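Local atomic coordinates of probable oxidoreductase (Pseudomonas aeruginosa, PDB entry 4B7X), a protein that probably catalyses NADP-dependent oxidation and reduction reactions as a member of the medium-chain dehydrogenase/reductase family. Residues T152-G157 against V178-G183. Residues are numbered along the deposited sequence; the frame is centred on the assembly and turned at random.
With NAP (NADP nicotinamide-adenine-dinucleotide phosphate), chain T.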
loop_
_atom_site.group_PDB
_atom_site.type_symbol
_atom_site.label_atom_id
_atom_site.label_comp_id
_atom_site.label_asym_id
_atom_site.label_seq_id
_atom_site.Cartn_x
_atom_site.Cartn_y
_atom_site.Cartn_z
ATOM N N THR H 152 -0.026 17.527 -6.145
ATOM C CA THR H 152 -1.484 17.440 -6.036
ATOM C C THR H 152 -1.889 16.475 -4.905
ATOM O O THR H 152 -1.589 15.268 -4.959
ATOM C CB THR H 152 -2.121 17.019 -7.383
ATOM O OG1 THR H 152 -1.903 18.054 -8.350
ATOM C CG2 THR H 152 -3.628 16.773 -7.232
ATOM N N VAL H 153 -2.581 17.032 -3.907
ATOM C CA VAL H 153 -3.006 16.330 -2.695
ATOM C C VAL H 153 -4.534 16.235 -2.601
ATOM O O VAL H 153 -5.220 17.262 -2.459
ATOM C CB VAL H 153 -2.451 17.038 -1.430
ATOM C CG1 VAL H 153 -3.060 16.467 -0.160
ATOM C CG2 VAL H 153 -0.938 16.938 -1.367
ATOM N N VAL H 154 -5.059 15.011 -2.690
ATOM C CA VAL H 154 -6.491 14.732 -2.553
ATOM C C VAL H 154 -6.831 14.155 -1.165
ATOM O O VAL H 154 -6.197 13.195 -0.691
ATOM C CB VAL H 154 -6.989 13.789 -3.667
ATOM C CG1 VAL H 154 -8.438 13.351 -3.442
ATOM C CG2 VAL H 154 -6.851 14.455 -5.032
ATOM N N ILE H 155 -7.841 14.735 -0.525
ATOM C CA ILE H 155 -8.273 14.311 0.808
ATOM C C ILE H 155 -9.741 13.905 0.851
ATOM O O ILE H 155 -10.621 14.715 0.535
ATOM C CB ILE H 155 -8.045 15.427 1.821
ATOM C CG1 ILE H 155 -6.571 15.805 1.829
ATOM C CG2 ILE H 155 -8.470 14.982 3.211
ATOM C CD1 ILE H 155 -6.329 17.250 2.156
ATOM N N SER H 156 -10.001 12.652 1.232
ATOM C CA SER H 156 -11.356 12.200 1.541
ATOM C C SER H 156 -11.762 12.537 2.978
ATOM O O SER H 156 -10.919 12.844 3.829
ATOM C CB SER H 156 -11.517 10.709 1.270
ATOM O OG SER H 156 -10.789 9.940 2.196
ATOM N N GLY H 157 -13.065 12.471 3.249
ATOM C CA GLY H 157 -13.640 12.969 4.509
ATOM C C GLY H 157 -13.122 14.351 4.832
ATOM O O GLY H 157 -12.817 14.653 5.989
ATOM N N VAL H 178 -7.237 19.271 -3.029
ATOM C CA VAL H 178 -8.577 18.961 -3.498
ATOM C C VAL H 178 -9.280 18.153 -2.413
ATOM O O VAL H 178 -8.769 17.106 -2.004
ATOM C CB VAL H 178 -8.519 18.144 -4.811
ATOM C CG1 VAL H 178 -9.901 17.662 -5.224
ATOM C CG2 VAL H 178 -7.886 18.963 -5.931
ATOM N N GLY H 179 -10.431 18.644 -1.945
ATOM C CA GLY H 179 -11.250 17.944 -0.944
ATOM C C GLY H 179 -12.432 17.191 -1.531
ATOM O O GLY H 179 -13.067 17.652 -2.472
ATOM N N ILE H 180 -12.709 16.007 -0.994
ATOM C CA ILE H 180 -13.891 15.243 -1.350
ATOM C C ILE H 180 -14.770 15.192 -0.114
ATOM O O ILE H 180 -14.377 14.649 0.926
ATOM C CB ILE H 180 -13.546 13.826 -1.832
ATOM C CG1 ILE H 180 -12.676 13.897 -3.101
ATOM C CG2 ILE H 180 -14.822 13.019 -2.076
ATOM C CD1 ILE H 180 -12.075 12.568 -3.526
ATOM N N ALA H 181 -15.952 15.786 -0.217
ATOM C CA ALA H 181 -16.821 15.949 0.947
ATOM C C ALA H 181 -18.293 15.829 0.580
ATOM O O ALA H 181 -18.663 15.917 -0.598
ATOM C CB ALA H 181 -16.545 17.280 1.631
ATOM N N GLY H 182 -19.125 15.635 1.599
ATOM C CA GLY H 182 -20.548 15.401 1.401
ATOM C C GLY H 182 -21.413 16.645 1.507
ATOM O O GLY H 182 -21.547 17.239 2.592
ATOM N N GLY H 183 -22.010 17.028 0.382
ATOM C CA GLY H 183 -22.954 18.143 0.357
ATOM C C GLY H 183 -22.324 19.471 0.010
ATOM O O GLY H 183 -21.098 19.654 0.123
HETATM P PA NAP T . -14.901 13.170 10.727
HETATM O O1A NAP T . -14.738 14.621 11.389
HETATM O O2A NAP T . -14.260 13.129 9.389
HETATM O O5B NAP T . -16.437 12.755 10.711
HETATM C C5B NAP T . -16.805 11.621 9.913
HETATM C C4B NAP T . -17.064 12.030 8.451
HETATM O O4B NAP T . -16.979 10.847 7.634
HETATM C C3B NAP T . -18.520 12.495 8.276
HETATM O O3B NAP T . -18.622 13.916 8.531
HETATM C C2B NAP T . -18.785 12.199 6.808
HETATM O O2B NAP T . -18.371 13.325 6.065
HETATM C C1B NAP T . -17.793 11.097 6.447
HETATM N N9A NAP T . -18.491 9.860 6.096
HETATM C C8A NAP T . -19.168 9.064 6.934
HETATM N N7A NAP T . -19.648 8.018 6.254
HETATM C C5A NAP T . -19.264 8.152 4.988
HETATM C C6A NAP T . -19.459 7.398 3.847
HETATM N N6A NAP T . -20.160 6.275 3.907
HETATM N N1A NAP T . -18.935 7.813 2.683
HETATM C C2A NAP T . -18.228 8.933 2.618
HETATM N N3A NAP T . -18.014 9.686 3.689
HETATM C C4A NAP T . -18.524 9.317 4.883
HETATM O O3 NAP T . -14.173 12.113 11.700
HETATM P PN NAP T . -12.581 12.197 11.920
HETATM O O1N NAP T . -12.375 12.201 13.376
HETATM O O2N NAP T . -11.959 13.284 11.117
HETATM O O5D NAP T . -12.215 10.765 11.324
HETATM C C5D NAP T . -11.871 10.613 9.954
HETATM C C4D NAP T . -11.180 9.260 9.678
HETATM O O4D NAP T . -9.877 9.168 10.333
HETATM C C3D NAP T . -12.002 8.074 10.176
HETATM O O3D NAP T . -11.852 7.066 9.201
HETATM C C2D NAP T . -11.294 7.643 11.466
HETATM O O2D NAP T . -11.487 6.236 11.714
HETATM C C1D NAP T . -9.852 7.900 11.083
HETATM N N1N NAP T . -8.903 8.074 12.194
HETATM C C2N NAP T . -7.728 7.325 12.123
HETATM C C3N NAP T . -6.765 7.422 13.115
HETATM C C7N NAP T . -5.491 6.572 12.973
HETATM O O7N NAP T . -4.558 6.707 13.754
HETATM N N7N NAP T . -5.460 5.757 11.913
HETATM C C4N NAP T . -6.976 8.304 14.183
HETATM C C5N NAP T . -8.151 9.068 14.256
HETATM C C6N NAP T . -9.119 8.962 13.263
HETATM P P2B NAP T . -19.236 13.827 4.803
HETATM O O1X NAP T . -19.592 12.513 3.949
HETATM O O2X NAP T . -20.621 14.377 5.431
HETATM O O3X NAP T . -18.501 14.870 4.073
#
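Val154 pairs with Val178, and Ile155 with Gly179, where strand 152-155 runs parallel to 178-181, their axes 4.8 Å apart at closest approach and inclined by 14°. Three nearly straight backbone hydrogen bonds join them: Val178 N gives to Val153 O at 2.9 Å, Ile155 N to Val178 O, and Ile180 N to Ile155 O. Ile155 thus bonds through both its N-H and its carbonyl to the two residues flanking Gly179, Val178 and Ile180, as expected in a parallel sheet. Val178 O also receives a CA-H...O contact from Val154 CA at 3.3 Å. Gly157 N approaches Ile180 O to 3.4 Å, at an angle too poor for a hydrogen bond.

On the face bearing Val154 and Val178, the two valines are neighbours with aligned side chains, CG2 of Val154 resting 4.1 Å from CB of Val178. The other branch of Val154, CG1, is anti to its own backbone N (chi1 173°) and meets the end of Ile180, with CD1 3.7 Å away.

Just after strand 178-181, Gly182 N donates a 2.7 Å hydrogen bond to O3X of the 2'-phosphate of NADP, a direct means of recognising the phosphate that distinguishes this cofactor from NAD. Ser156 OG is hydrogen-bonded to Asn225 N and Asp224 OD1, at the end of strand 219-224. Helix 161-172 links the paired strands as the first beta-alpha-beta unit of the Rossmann fold; helix 207-214 packs on Val178 and Ile180, while strand 219-224 continues the sheet beyond 152-155.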